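Local coordinates for protein malic enzyme (Entamoeba histolytica, PDB 3NV9) that catalyses the oxidative decarboxylation of malate to pyruvate, probably with NADP, activates the drug metronidazole and forms a deeply entangled dimer, at the interface of chains A and B. Numbering follows the deposited sequence. Chains: chain A/B, Malic enzyme.

Contact 1: the interface of chains A and B. Residues chain A 53-54, 60, 63-64; chain B 35, 39, 43, 468, 473.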
loop_
_atom_site.group_PDB
_atom_site.type_symbol
_atom_site.label_atom_id
_atom_site.label_comp_id
_atom_site.label_asym_id
_atom_site.label_seq_id
_atom_site.Cartn_x
_atom_site.Cartn_y
_atom_site.Cartn_z
ATOM N N CYS A 53 -14.872 1.852 5.885
ATOM C CA CYS A 53 -15.846 2.928 6.260
ATOM C C CYS A 53 -17.291 2.612 5.777
ATOM O O CYS A 53 -17.492 1.673 4.995
ATOM C CB CYS A 53 -15.378 4.241 5.635
ATOM S SG CYS A 53 -15.200 4.112 3.818
ATOM N N THR A 54 -18.310 3.344 6.248
ATOM C CA THR A 54 -19.672 3.012 5.799
ATOM C C THR A 54 -19.880 3.336 4.339
ATOM O O THR A 54 -19.489 4.385 3.869
ATOM C CB THR A 54 -20.754 3.705 6.647
ATOM O OG1 THR A 54 -22.027 3.320 6.187
ATOM C CG2 THR A 54 -20.690 5.213 6.587
ATOM N N TRP A 60 -22.785 9.180 0.466
ATOM C CA TRP A 60 -21.553 9.039 1.252
ATOM C C TRP A 60 -20.287 9.383 0.445
ATOM O O TRP A 60 -19.301 9.736 1.068
ATOM C CB TRP A 60 -21.414 7.634 1.888
ATOM C CG TRP A 60 -22.240 7.563 3.160
ATOM C CD1 TRP A 60 -23.492 6.994 3.309
ATOM C CD2 TRP A 60 -21.902 8.152 4.418
ATOM N NE1 TRP A 60 -23.912 7.166 4.609
ATOM C CE2 TRP A 60 -22.951 7.867 5.308
ATOM C CE3 TRP A 60 -20.789 8.871 4.883
ATOM C CZ2 TRP A 60 -22.947 8.303 6.635
ATOM C CZ3 TRP A 60 -20.769 9.295 6.205
ATOM C CH2 TRP A 60 -21.853 9.016 7.070
ATOM N N ALA A 63 -18.819 12.711 0.986
ATOM C CA ALA A 63 -17.995 12.940 2.169
ATOM C C ALA A 63 -16.587 12.401 2.011
ATOM O O ALA A 63 -15.615 12.928 2.588
ATOM C CB ALA A 63 -18.664 12.310 3.430
ATOM N N TYR A 64 -16.471 11.332 1.247
ATOM C CA TYR A 64 -15.194 10.636 1.123
ATOM C C TYR A 64 -14.318 11.207 -0.005
ATOM O O TYR A 64 -13.163 10.804 -0.204
ATOM C CB TYR A 64 -15.468 9.169 0.829
ATOM C CG TYR A 64 -16.165 8.377 1.928
ATOM C CD1 TYR A 64 -15.843 8.565 3.290
ATOM C CD2 TYR A 64 -17.097 7.392 1.602
ATOM C CE1 TYR A 64 -16.484 7.815 4.287
ATOM C CE2 TYR A 64 -17.731 6.622 2.609
ATOM C CZ TYR A 64 -17.422 6.859 3.929
ATOM O OH TYR A 64 -18.023 6.100 4.888
ATOM N N LEU B 35 -19.209 16.746 7.684
ATOM C CA LEU B 35 -19.331 15.266 7.665
ATOM C C LEU B 35 -18.034 14.493 7.301
ATOM O O LEU B 35 -17.685 13.523 7.966
ATOM C CB LEU B 35 -20.476 14.807 6.768
ATOM C CG LEU B 35 -20.674 13.284 6.743
ATOM C CD1 LEU B 35 -21.037 12.707 8.129
ATOM C CD2 LEU B 35 -21.732 12.980 5.713
ATOM N N VAL B 39 -16.528 11.705 9.679
ATOM C CA VAL B 39 -16.520 10.318 9.247
ATOM C C VAL B 39 -15.095 9.788 9.148
ATOM O O VAL B 39 -14.812 8.664 9.573
ATOM C CB VAL B 39 -17.379 10.082 7.952
ATOM C CG1 VAL B 39 -16.748 10.732 6.736
ATOM C CG2 VAL B 39 -17.569 8.628 7.717
ATOM N N TYR B 43 -13.819 6.330 11.539
ATOM C CA TYR B 43 -13.264 5.099 11.002
ATOM C C TYR B 43 -11.759 5.150 10.874
ATOM O O TYR B 43 -11.150 4.165 10.411
ATOM C CB TYR B 43 -13.825 4.795 9.605
ATOM C CG TYR B 43 -15.296 4.535 9.631
ATOM C CD1 TYR B 43 -15.804 3.381 10.207
ATOM C CD2 TYR B 43 -16.174 5.444 9.091
ATOM C CE1 TYR B 43 -17.172 3.149 10.213
ATOM C CE2 TYR B 43 -17.526 5.217 9.105
ATOM C CZ TYR B 43 -18.019 4.084 9.677
ATOM O OH TYR B 43 -19.372 3.889 9.690
ATOM N N PHE B 468 -22.468 4.441 11.295
ATOM C CA PHE B 468 -22.099 5.777 11.679
ATOM C C PHE B 468 -23.209 6.319 12.564
ATOM O O PHE B 468 -24.351 6.033 12.316
ATOM C CB PHE B 468 -21.956 6.614 10.429
ATOM C CG PHE B 468 -21.358 7.919 10.673
ATOM C CD1 PHE B 468 -19.973 8.036 10.870
ATOM C CD2 PHE B 468 -22.162 9.063 10.713
ATOM C CE1 PHE B 468 -19.375 9.304 11.115
ATOM C CE2 PHE B 468 -21.590 10.340 10.921
ATOM C CZ PHE B 468 -20.186 10.462 11.116
ATOM N N LEU B 473 -24.648 12.748 12.356
ATOM C CA LEU B 473 -25.322 13.241 11.177
ATOM C C LEU B 473 -26.180 14.448 11.512
ATOM O O LEU B 473 -26.134 15.427 10.773
ATOM C CB LEU B 473 -26.199 12.171 10.504
ATOM C CG LEU B 473 -25.418 11.070 9.757
ATOM C CD1 LEU B 473 -26.418 10.127 9.116
ATOM C CD2 LEU B 473 -24.471 11.680 8.725
HETATM O O HOH W 1 -23.653 3.843 8.448
#
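A:Trp60 pushes the outer edge of its six-membered ring among side chains of chain B. Its CZ3 lies 3.6 Å from B:Val39 CG2, with B:Leu35 CD2 close to the same corner. The next ring atom, A:Trp60 CH2, comes down near the rim of the B:Phe468 face, 3.7 Å from CD2. The two ring planes stand 72° apart, an edge-to-face pair. B:Val39 CG2 also touches A:Tyr64 CE1 at 3.7 Å, so this methyl wedges between two aromatic rings of chain A. At the other end, A:Cys53 CA sits over the face of B:Tyr43, 3.8 Å from the ring centroid. This is the tight, apolar part. The polar side is looser and bridged by water. A:Thr54 OG1 is anti to its backbone N (chi1 -179°), which leaves CG2 over one face of the A:Trp60 ring. OG1 binds a water at 2.8 Å, and the backbone N of B:Phe468 meets that water at 3.1 Å in a nearly straight bond. Within chain A, A:Tyr64 OH donates to A:Thr54 O on a lone pair, which probably steadies the loop. The site anchors residues 53-64 of one subunit, A:Trp60 foremost, against helix 21-42 and the C-terminal region of the other.

Contact 2: the interface of chains A and B. Residues chain A 40, 46, 119, 122-123; chain B 51, 53, 55, 61, 64.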
loop_
_atom_site.group_PDB
_atom_site.type_symbol
_atom_site.label_atom_id
_atom_site.label_comp_id
_atom_site.label_asym_id
_atom_site.label_seq_id
_atom_site.Cartn_x
_atom_site.Cartn_y
_atom_site.Cartn_z
ATOM N N HIS A 40 0.247 -19.220 -4.301
ATOM C CA HIS A 40 0.400 -17.794 -4.608
ATOM C C HIS A 40 -0.234 -17.526 -5.968
ATOM O O HIS A 40 -0.923 -16.578 -6.155
ATOM C CB HIS A 40 1.864 -17.330 -4.605
ATOM C CG HIS A 40 2.462 -17.155 -3.247
ATOM N ND1 HIS A 40 2.901 -18.222 -2.480
ATOM C CD2 HIS A 40 2.760 -16.039 -2.546
ATOM C CE1 HIS A 40 3.394 -17.761 -1.340
ATOM N NE2 HIS A 40 3.331 -16.436 -1.364
ATOM N N LYS A 46 -1.536 -12.567 -1.688
ATOM C CA LYS A 46 -1.971 -12.937 -0.360
ATOM C C LYS A 46 -2.853 -11.891 0.286
ATOM O O LYS A 46 -3.665 -12.251 1.125
ATOM C CB LYS A 46 -0.783 -13.290 0.535
ATOM C CG LYS A 46 -0.137 -14.699 0.145
ATOM C CD LYS A 46 1.167 -14.933 0.897
ATOM C CE LYS A 46 2.290 -13.861 0.479
ATOM N NZ LYS A 46 3.641 -14.443 0.628
ATOM N N GLY A 119 3.996 -11.615 2.539
ATOM C CA GLY A 119 3.754 -12.517 3.665
ATOM C C GLY A 119 3.900 -11.758 4.966
ATOM O O GLY A 119 3.120 -11.962 5.878
ATOM N N LEU A 122 0.838 -9.690 5.270
ATOM C CA LEU A 122 -0.280 -10.591 5.583
ATOM C C LEU A 122 -0.265 -10.845 7.116
ATOM O O LEU A 122 -1.312 -10.724 7.803
ATOM C CB LEU A 122 -0.163 -11.933 4.816
ATOM C CG LEU A 122 -1.061 -13.085 5.341
ATOM C CD1 LEU A 122 -2.585 -12.797 5.022
ATOM C CD2 LEU A 122 -0.693 -14.515 4.844
ATOM N N LEU A 123 0.933 -11.110 7.646
ATOM C CA LEU A 123 1.069 -11.396 9.104
ATOM C C LEU A 123 0.835 -10.189 10.001
ATOM O O LEU A 123 0.383 -10.315 11.142
ATOM C CB LEU A 123 2.438 -11.979 9.433
ATOM C CG LEU A 123 2.796 -13.329 8.822
ATOM C CD1 LEU A 123 4.287 -13.719 9.145
ATOM C CD2 LEU A 123 1.775 -14.438 9.199
ATOM N N PRO B 51 -6.419 -10.207 4.301
ATOM C CA PRO B 51 -6.040 -11.426 3.544
ATOM C C PRO B 51 -6.962 -11.632 2.352
ATOM O O PRO B 51 -8.093 -11.147 2.390
ATOM C CB PRO B 51 -6.267 -12.589 4.552
ATOM C CG PRO B 51 -6.047 -11.895 5.951
ATOM C CD PRO B 51 -6.763 -10.512 5.726
ATOM N N CYS B 53 -6.266 -14.874 0.778
ATOM C CA CYS B 53 -5.820 -16.258 0.575
ATOM C C CYS B 53 -6.319 -17.092 1.716
ATOM O O CYS B 53 -6.631 -16.546 2.757
ATOM C CB CYS B 53 -4.285 -16.314 0.553
ATOM S SG CYS B 53 -3.509 -15.618 2.025
ATOM N N LEU B 55 -6.708 -19.089 5.040
ATOM C CA LEU B 55 -6.054 -19.195 6.348
ATOM C C LEU B 55 -6.651 -20.366 7.172
ATOM O O LEU B 55 -6.986 -20.217 8.342
ATOM C CB LEU B 55 -6.104 -17.856 7.094
ATOM C CG LEU B 55 -5.378 -16.675 6.391
ATOM C CD1 LEU B 55 -5.714 -15.383 7.008
ATOM C CD2 LEU B 55 -3.844 -16.821 6.391
ATOM N N PHE B 61 0.990 -20.985 6.774
ATOM C CA PHE B 61 2.065 -20.036 6.894
ATOM C C PHE B 61 3.394 -20.591 6.327
ATOM O O PHE B 61 4.202 -19.826 5.845
ATOM C CB PHE B 61 2.284 -19.647 8.351
ATOM C CG PHE B 61 1.179 -18.862 8.939
ATOM C CD1 PHE B 61 0.568 -17.848 8.211
ATOM C CD2 PHE B 61 0.746 -19.127 10.249
ATOM C CE1 PHE B 61 -0.472 -17.092 8.766
ATOM C CE2 PHE B 61 -0.285 -18.397 10.814
ATOM C CZ PHE B 61 -0.894 -17.366 10.081
ATOM N N TYR B 64 3.092 -19.586 2.817
ATOM C CA TYR B 64 3.068 -18.140 2.692
ATOM C C TYR B 64 4.349 -17.409 3.122
ATOM O O TYR B 64 4.566 -16.222 2.781
ATOM C CB TYR B 64 1.881 -17.566 3.490
ATOM C CG TYR B 64 0.536 -17.995 2.998
ATOM C CD1 TYR B 64 0.295 -18.194 1.642
ATOM C CD2 TYR B 64 -0.517 -18.227 3.907
ATOM C CE1 TYR B 64 -0.965 -18.626 1.196
ATOM C CE2 TYR B 64 -1.766 -18.636 3.466
ATOM C CZ TYR B 64 -1.992 -18.831 2.105
ATOM O OH TYR B 64 -3.266 -19.228 1.661
#
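A:Lys46, in the loop just before strand 47-51, has an extended phi with a helical psi, and it faces the backbone carbonyl of B:Tyr64, which ends the short helix 61-64 in a helical conformation. Both residues belong to the N-terminal domain of the malic enzyme family. A:Lys46 NZ donates to B:Tyr64 O at 2.9 Å, with the nitrogen tilted 15° from the carbonyl plane. The same lysine nitrogen donates to A:His40 NE2 at 2.8 Å and lies close to the imidazole plane, at the ring edge. The lysine chain bends at chi3 (-64°), which turns its tip toward these two acceptors. The carbonyl end of the helix may favour a positive group here. Lower down, the lysine methylenes slide past the tyrosine in the opposite direction. A:Lys46 CD comes to 3.5 Å from B:Tyr64 CD1. A:Leu122, on helix 114-128, has CG anti to its backbone N (chi1 165°) and reaches chain B with both methyls. Its CD2 meets the tyrosine ring at B:Tyr64 CD2, 3.8 Å away. Its CD1 lies 3.7 Å from B:Pro51 CG, the two side chains crossing at about a right angle. One residue further on, A:Leu123 places CD2 against B:Phe61 CE1 at 3.5 Å, the two side chains crossing obliquely. B:Cys53 SG lies 3.5 Å from A:Lys46 O, a weak hydrogen bond at most, with the sulfur also near A:Lys46 CB.

Contact 3: the interface of chains A and B. Residues chain A 43-45, 47-48, 118; chain B 50, 52, 87-88, 131.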
loop_
_atom_site.group_PDB
_atom_site.type_symbol
_atom_site.label_atom_id
_atom_site.label_comp_id
_atom_site.label_asym_id
_atom_site.label_seq_id
_atom_site.Cartn_x
_atom_site.Cartn_y
_atom_site.Cartn_z
ATOM N N TYR A 43 -4.316 -17.524 -5.756
ATOM C CA TYR A 43 -4.986 -16.351 -5.238
ATOM C C TYR A 43 -4.372 -15.048 -5.835
ATOM O O TYR A 43 -4.851 -13.918 -5.529
ATOM C CB TYR A 43 -4.937 -16.305 -3.701
ATOM C CG TYR A 43 -5.609 -17.480 -2.962
ATOM C CD1 TYR A 43 -7.005 -17.636 -2.998
ATOM C CD2 TYR A 43 -4.863 -18.413 -2.227
ATOM C CE1 TYR A 43 -7.630 -18.659 -2.357
ATOM C CE2 TYR A 43 -5.493 -19.448 -1.548
ATOM C CZ TYR A 43 -6.914 -19.548 -1.637
ATOM O OH TYR A 43 -7.629 -20.546 -1.053
ATOM N N LYS A 44 -3.319 -15.193 -6.656
ATOM C CA LYS A 44 -2.578 -14.047 -7.221
ATOM C C LYS A 44 -2.080 -13.146 -6.100
ATOM O O LYS A 44 -2.316 -11.907 -6.089
ATOM C CB LYS A 44 -3.401 -13.219 -8.228
ATOM C CG LYS A 44 -4.065 -13.998 -9.442
ATOM C CD LYS A 44 -3.111 -14.943 -10.211
ATOM C CE LYS A 44 -3.783 -15.585 -11.473
ATOM N NZ LYS A 44 -4.213 -17.033 -11.350
ATOM N N GLY A 45 -1.407 -13.768 -5.137
ATOM C CA GLY A 45 -0.915 -13.013 -3.985
ATOM C C GLY A 45 -1.601 -13.423 -2.703
ATOM O O GLY A 45 -2.181 -14.508 -2.651
ATOM N N ILE A 47 -2.673 -10.620 -0.084
ATOM C CA ILE A 47 -3.392 -9.493 0.546
ATOM C C ILE A 47 -4.173 -8.632 -0.471
ATOM O O ILE A 47 -3.917 -8.673 -1.667
ATOM C CB ILE A 47 -2.481 -8.595 1.448
ATOM C CG1 ILE A 47 -1.504 -7.811 0.580
ATOM C CG2 ILE A 47 -1.674 -9.438 2.397
ATOM C CD1 ILE A 47 -0.609 -6.790 1.387
ATOM N N GLN A 48 -5.125 -7.854 0.024
ATOM C CA GLN A 48 -5.937 -7.021 -0.806
ATOM C C GLN A 48 -6.310 -5.771 -0.036
ATOM O O GLN A 48 -6.100 -5.660 1.148
ATOM C CB GLN A 48 -7.182 -7.784 -1.237
ATOM C CG GLN A 48 -8.055 -8.249 -0.059
ATOM C CD GLN A 48 -9.449 -8.745 -0.480
ATOM O OE1 GLN A 48 -10.011 -8.340 -1.510
ATOM N NE2 GLN A 48 -9.975 -9.680 0.300
ATOM N N GLU A 118 5.053 -9.376 1.045
ATOM C CA GLU A 118 3.597 -9.618 1.124
ATOM C C GLU A 118 3.190 -10.584 2.278
ATOM O O GLU A 118 2.172 -10.408 2.909
ATOM C CB GLU A 118 3.041 -10.080 -0.244
ATOM C CG GLU A 118 1.606 -9.781 -0.340
ATOM C CD GLU A 118 0.962 -10.186 -1.632
ATOM O OE1 GLU A 118 -0.308 -10.201 -1.690
ATOM O OE2 GLU A 118 1.700 -10.506 -2.568
ATOM N N MET B 50 -6.532 -6.536 3.795
ATOM C CA MET B 50 -7.128 -7.806 4.264
ATOM C C MET B 50 -6.453 -9.026 3.622
ATOM O O MET B 50 -6.050 -8.925 2.476
ATOM C CB MET B 50 -8.616 -7.780 3.863
ATOM C CG MET B 50 -9.452 -8.811 4.531
ATOM S SD MET B 50 -9.719 -8.529 6.323
ATOM C CE MET B 50 -10.660 -7.016 6.055
ATOM N N LYS B 52 -6.468 -12.283 1.284
ATOM C CA LYS B 52 -7.297 -12.746 0.208
ATOM C C LYS B 52 -6.989 -14.202 -0.118
ATOM O O LYS B 52 -7.444 -14.736 -1.119
ATOM C CB LYS B 52 -7.110 -11.853 -1.020
ATOM C CG LYS B 52 -5.746 -12.000 -1.755
ATOM C CD LYS B 52 -5.726 -11.249 -3.054
ATOM C CE LYS B 52 -4.443 -11.562 -3.888
ATOM N NZ LYS B 52 -4.419 -10.756 -5.244
ATOM N N SER B 87 2.266 -12.367 -6.634
ATOM C CA SER B 87 1.991 -11.368 -5.631
ATOM C C SER B 87 0.844 -10.447 -6.105
ATOM O O SER B 87 0.380 -10.532 -7.240
ATOM C CB SER B 87 3.259 -10.500 -5.423
ATOM O OG SER B 87 3.333 -9.551 -6.480
ATOM N N LEU B 88 0.417 -9.539 -5.257
ATOM C CA LEU B 88 -0.736 -8.699 -5.557
ATOM C C LEU B 88 -0.402 -7.717 -6.691
ATOM O O LEU B 88 -1.278 -7.015 -7.196
ATOM C CB LEU B 88 -1.172 -7.954 -4.293
ATOM C CG LEU B 88 -0.347 -6.696 -3.921
ATOM C CD1 LEU B 88 -1.045 -5.897 -2.842
ATOM C CD2 LEU B 88 1.100 -7.020 -3.487
ATOM N N ASP B 131 -6.743 -3.150 -6.338
ATOM C CA ASP B 131 -6.106 -2.918 -5.019
ATOM C C ASP B 131 -5.147 -1.741 -5.133
ATOM O O ASP B 131 -4.272 -1.722 -5.990
ATOM C CB ASP B 131 -5.410 -4.199 -4.569
ATOM C CG ASP B 131 -6.396 -5.298 -4.371
ATOM O OD1 ASP B 131 -6.345 -6.364 -5.069
ATOM O OD2 ASP B 131 -7.333 -5.020 -3.611
HETATM O O HOH W 2 -4.537 -8.204 -4.582
#
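B:Lys52 NZ is gripped by a carbonyl of chain A and by a water that bridges the two chains. It donates to the backbone A:Lys44 O at 2.5 Å, approaching from above the carbonyl plane, 52° out of it. It also meets a water at 2.6 Å. That water lies 2.6 Å from B:Asp131 OD1 and 3.0 Å from A:Ile47 O, so it ties both chains to the lysine amine. The lysine CG lies between the backbone N and the carbonyl carbon (chi1 71°). Beyond CG the chain is extended, and it runs alongside backbone atoms of A:Ile47 to reach the A:Tyr43 to A:Gly45 turn. The carboxylates of B:Asp131, through the water, and of A:Glu118, not in contact, may help to offset a positive charge here. A:Glu118 grips both chains with its two oxygens. OE2 accepts a hydrogen bond from B:Leu88 N at 3.1 Å, on its syn side and 35° out of the carboxylate plane. OE1 accepts one from A:Ile47 N at 2.9 Å, on its anti side. These two bonds fix the rotation of the carboxylate, and B:Leu88 CD2 packs against A:Glu118 CD. Next to this, A:Gln48 and B:Met50 form an antiparallel bridge. A:Gln48 N donates to B:Met50 O at 2.8 Å, and B:Met50 N returns a bond to A:Gln48 O at 2.8 Å. The site joins strands 47-51 of the two subunits and pins the loops beside them, helping to hold the dimer together.

Contact 4: the interface of chains A and B. Residues chain A 50, 451-452, 455-456, 458-459; chain B 50, 459, 462, 464.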
loop_
_atom_site.group_PDB
_atom_site.type_symbol
_atom_site.label_atom_id
_atom_site.label_comp_id
_atom_site.label_asym_id
_atom_site.label_seq_id
_atom_site.Cartn_x
_atom_site.Cartn_y
_atom_site.Cartn_z
ATOM N N MET A 50 -9.400 -3.214 1.222
ATOM C CA MET A 50 -10.848 -3.310 1.468
ATOM C C MET A 50 -11.344 -2.029 2.158
ATOM O O MET A 50 -10.608 -1.450 2.941
ATOM C CB MET A 50 -11.058 -4.519 2.371
ATOM C CG MET A 50 -12.454 -4.972 2.555
ATOM S SD MET A 50 -13.178 -5.736 1.072
ATOM C CE MET A 50 -12.108 -7.183 1.070
ATOM N N GLU A 451 -10.880 -7.944 15.470
ATOM C CA GLU A 451 -11.611 -7.451 14.314
ATOM C C GLU A 451 -10.970 -7.921 12.987
ATOM O O GLU A 451 -11.671 -8.265 12.029
ATOM C CB GLU A 451 -11.650 -5.913 14.324
ATOM C CG GLU A 451 -12.847 -5.256 15.096
ATOM C CD GLU A 451 -14.204 -5.920 14.790
ATOM O OE1 GLU A 451 -14.668 -5.874 13.621
ATOM O OE2 GLU A 451 -14.797 -6.529 15.724
ATOM N N ALA A 452 -9.649 -7.952 12.938
ATOM C CA ALA A 452 -8.945 -8.304 11.699
ATOM C C ALA A 452 -9.115 -9.780 11.418
ATOM O O ALA A 452 -9.435 -10.172 10.284
ATOM C CB ALA A 452 -7.434 -7.915 11.782
ATOM N N SER A 455 -12.809 -10.500 10.654
ATOM C CA SER A 455 -13.117 -10.048 9.295
ATOM C C SER A 455 -12.608 -11.044 8.265
ATOM O O SER A 455 -13.348 -11.473 7.359
ATOM C CB SER A 455 -12.478 -8.711 9.011
ATOM O OG SER A 455 -13.095 -7.770 9.824
ATOM N N ALA A 456 -11.341 -11.415 8.418
ATOM C CA ALA A 456 -10.722 -12.400 7.513
ATOM C C ALA A 456 -11.485 -13.753 7.513
ATOM O O ALA A 456 -11.726 -14.351 6.465
ATOM C CB ALA A 456 -9.251 -12.564 7.850
ATOM N N LEU A 458 -14.633 -14.343 8.255
ATOM C CA LEU A 458 -15.917 -14.160 7.636
ATOM C C LEU A 458 -15.770 -14.214 6.134
ATOM O O LEU A 458 -16.624 -14.764 5.486
ATOM C CB LEU A 458 -16.549 -12.833 8.061
ATOM C CG LEU A 458 -17.988 -12.521 7.626
ATOM C CD1 LEU A 458 -18.927 -13.717 7.971
ATOM C CD2 LEU A 458 -18.501 -11.276 8.306
ATOM N N LEU A 459 -14.698 -13.635 5.578
ATOM C CA LEU A 459 -14.529 -13.590 4.121
ATOM C C LEU A 459 -14.309 -14.998 3.532
ATOM O O LEU A 459 -14.859 -15.317 2.477
ATOM C CB LEU A 459 -13.408 -12.598 3.737
ATOM C CG LEU A 459 -13.766 -11.124 3.920
ATOM C CD1 LEU A 459 -12.702 -10.225 3.444
ATOM C CD2 LEU A 459 -15.087 -10.730 3.169
ATOM N N MET B 50 -6.532 -6.536 3.795
ATOM C CA MET B 50 -7.128 -7.806 4.264
ATOM C C MET B 50 -6.453 -9.026 3.622
ATOM O O MET B 50 -6.050 -8.925 2.476
ATOM C CB MET B 50 -8.616 -7.780 3.863
ATOM C CG MET B 50 -9.452 -8.811 4.531
ATOM S SD MET B 50 -9.719 -8.529 6.323
ATOM C CE MET B 50 -10.660 -7.016 6.055
ATOM N N LEU B 459 -18.922 -7.111 5.213
ATOM C CA LEU B 459 -18.243 -6.513 6.353
ATOM C C LEU B 459 -19.096 -5.385 6.986
ATOM O O LEU B 459 -19.021 -5.126 8.208
ATOM C CB LEU B 459 -16.857 -6.015 5.927
ATOM C CG LEU B 459 -15.907 -7.170 5.498
ATOM C CD1 LEU B 459 -14.667 -6.639 4.824
ATOM C CD2 LEU B 459 -15.550 -8.120 6.675
ATOM N N SER B 462 -22.303 -7.169 8.945
ATOM C CA SER B 462 -21.846 -7.854 10.137
ATOM C C SER B 462 -21.327 -6.878 11.187
ATOM O O SER B 462 -21.053 -7.277 12.287
ATOM C CB SER B 462 -20.715 -8.764 9.732
ATOM O OG SER B 462 -19.643 -7.965 9.294
ATOM N N HIS B 464 -18.442 -5.431 11.419
ATOM C CA HIS B 464 -17.006 -5.187 11.431
ATOM C C HIS B 464 -16.758 -3.792 10.954
ATOM O O HIS B 464 -15.852 -3.130 11.426
ATOM C CB HIS B 464 -16.203 -6.284 10.718
ATOM C CG HIS B 464 -16.342 -7.618 11.399
ATOM N ND1 HIS B 464 -15.914 -7.832 12.694
ATOM C CD2 HIS B 464 -16.915 -8.780 10.995
ATOM C CE1 HIS B 464 -16.185 -9.079 13.044
ATOM N NE2 HIS B 464 -16.814 -9.668 12.040
#
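B:His464 and A:Glu451 meet through a hydrogen bond across the contact. B:His464 ND1 donates to A:Glu451 OE1 at 2.5 Å, on the syn side of the oxygen. That oxygen lies almost in the imidazole plane, while the carboxylate itself is turned 40° from the ring. A:Leu458 CD2 meets the ring edge 4.0 Å from B:His464 CD2. The same methyl touches B:Ser462 CB at 3.6 Å. Further along, methionine and leucine pair in both directions across the two-fold. A:Met50 CG lies 3.6 Å from B:Leu459 CD1, the side chains crossing at about a right angle. A:Leu459 CD1 lies 3.7 Å from B:Met50 CG. B:Met50 bends at chi2 and chi3, and this carries its sulfur back to helix 438-461 of chain A, 3.9 Å from A:Ser455 CB. In the second shell, A:Ser455 OG donates to A:Glu451 O at 2.7 Å, one turn back. That bond ties down the hydroxyl, which packs beside B:His464 CB and CG, and the backbone N of A:Ser455 lies over the imidazole face. A:Glu451 bends at chi2 (-45°) to bring its carboxylate to the histidine. The site packs helix 438-461 of one subunit against the end of its counterpart and the following loop, and so probably helps to hold the dimer near its two-fold axis.

Contacts 2 and 3 are neighbours, their C-alpha centres about 8 Å apart. Contact 4 lies about 15 Å from each of them. Contact 1 is more remote, about 18 Å from contact 4, 26 Å from contact 3 and 30 Å from contact 2. Contacts 3 and 4 share B:Met50, and strand 47-51 supplies residues to contacts 2, 3 and 4. Helix 114-128 of chain A serves contacts 2 and 3. A:Cys53 and A:Tyr64 act in contact 1, B:Cys53 and B:Tyr64 in contact 2. N- and C-terminal segments of each subunit thus grip the other, as fits an entangled dimer.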